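Local structure of RNA-dependent RNA Polymerase (Bombyx mori cytoplasmic polyhedrosis virus, 6TZ0) at residues 128-131 with 132-136. The protein catalyses RNA-templated synthesis of RNA, making viral plus-strand transcripts and probably also the complementary minus strands of the double-stranded genome. Numbering follows the deposited sequence.
Sequences ALDK and LMHVK
H134 folds back over the last turn of its helix so that two of its nitrogens converge on one acceptor, the carbonyl oxygen of D130. The backbone N of H134 lies 2.9 Å from D130 O, and ND1 of the ring reaches the same D130 O at 3.1 Å. With CG placed beside its own backbone N (chi1 -74°), the imidazole leans back along the helix, and D130 O falls close to the ring plane. The ring bond, though bent, helps hold the rotation of the imidazole; the backbone bond belongs to the helix. The D130 carboxylate stands nearly perpendicular to the ring, with planes 83° apart. The buried side of the turn is apolar: L129 and L132 run alongside each other in the same direction, and CD2 of L129 meets CD1 of L132 at 3.8 Å. L129 touches Y81, L132 touches L104 and M133 touches F107.

Residues 128-134 form the C-terminal end of helix 121-134, in the N-terminal region of the polymerase, and V135 and K136 lead out of it. Regular i to i+4 bonds run from L132 N to A128 O and from M133 N to L129 O; at the end K131 O accepts both V135 N at 2.9 Å and K136 N at 3.3 Å, the latter an i to i+5 bond made as the chain leaves the helix. At that end H134 meets strand 191-194 through a backbone hydrogen bond to I192, its ring set at about 85° to that of F194, about 10 Å from the side chains of the ATP-binding residues Y184 and N195.

The partly exposed side is looser. K131 runs out fully extended, its CG 4.0 Å from CB of V135, whereas K136 curls twice along its chain. NZ of K131 and NZ of K136 are 4.2 Å apart, like charges that probably repel each other somewhat.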
# COMPACT_ATOMS: atom_id res chain seq x y z
N ALA A 128 -16.55 20.55 -11.20
CA ALA A 128 -16.12 19.18 -10.96
C ALA A 128 -16.84 18.18 -11.85
O ALA A 128 -16.25 17.19 -12.27
CB ALA A 128 -16.31 18.81 -9.50
N LEU A 129 -18.11 18.43 -12.18
CA LEU A 129 -18.80 17.53 -13.10
C LEU A 129 -18.30 17.70 -14.53
O LEU A 129 -18.28 16.73 -15.30
CB LEU A 129 -20.30 17.74 -13.01
CG LEU A 129 -20.86 17.27 -11.66
CD1 LEU A 129 -22.30 17.63 -11.52
CD2 LEU A 129 -20.67 15.78 -11.49
N ASP A 130 -17.89 18.92 -14.90
CA ASP A 130 -17.18 19.13 -16.15
C ASP A 130 -15.87 18.34 -16.18
O ASP A 130 -15.54 17.71 -17.19
CB ASP A 130 -16.90 20.62 -16.35
CG ASP A 130 -16.42 20.97 -17.76
OD1 ASP A 130 -16.37 20.09 -18.63
OD2 ASP A 130 -16.07 22.14 -17.99
N LYS A 131 -15.13 18.37 -15.07
CA LYS A 131 -13.90 17.59 -14.96
C LYS A 131 -14.18 16.09 -15.03
O LYS A 131 -13.38 15.33 -15.59
CB LYS A 131 -13.19 17.94 -13.66
CG LYS A 131 -11.84 17.28 -13.48
CD LYS A 131 -11.16 17.72 -12.19
CE LYS A 131 -9.82 17.02 -12.03
NZ LYS A 131 -9.09 17.44 -10.80
N LEU A 132 -15.33 15.66 -14.51
CA LEU A 132 -15.72 14.26 -14.57
C LEU A 132 -15.99 13.84 -16.01
O LEU A 132 -15.53 12.78 -16.45
CB LEU A 132 -16.97 14.04 -13.71
CG LEU A 132 -17.34 12.68 -13.12
CD1 LEU A 132 -18.32 12.88 -11.99
CD2 LEU A 132 -17.93 11.74 -14.09
N MET A 133 -16.74 14.65 -16.75
CA MET A 133 -17.13 14.27 -18.10
C MET A 133 -16.00 14.46 -19.11
O MET A 133 -15.93 13.74 -20.11
CB MET A 133 -18.39 15.04 -18.49
CG MET A 133 -18.94 14.77 -19.88
SD MET A 133 -20.59 15.41 -20.16
CE MET A 133 -20.33 17.17 -20.09
N HIS A 134 -15.06 15.37 -18.84
CA HIS A 134 -14.06 15.73 -19.84
C HIS A 134 -12.65 15.24 -19.54
O HIS A 134 -11.87 15.08 -20.49
CB HIS A 134 -14.03 17.25 -20.01
CG HIS A 134 -15.20 17.79 -20.76
ND1 HIS A 134 -16.44 17.99 -20.18
CD2 HIS A 134 -15.32 18.21 -22.04
CE1 HIS A 134 -17.27 18.48 -21.08
NE2 HIS A 134 -16.61 18.62 -22.21
N VAL A 135 -12.28 15.01 -18.28
CA VAL A 135 -10.90 14.68 -17.93
C VAL A 135 -10.76 13.23 -17.50
O VAL A 135 -9.85 12.53 -17.95
CB VAL A 135 -10.37 15.64 -16.83
CG1 VAL A 135 -8.97 15.26 -16.41
CG2 VAL A 135 -10.41 17.07 -17.31
N LYS A 136 -11.68 12.73 -16.67
CA LYS A 136 -11.59 11.37 -16.14
C LYS A 136 -11.82 10.29 -17.19
O LYS A 136 -11.52 9.13 -16.92
CB LYS A 136 -12.60 11.17 -15.01
CG LYS A 136 -12.34 12.00 -13.77
CD LYS A 136 -11.10 11.53 -13.05
CE LYS A 136 -10.96 12.22 -11.71
NZ LYS A 136 -10.66 13.66 -11.89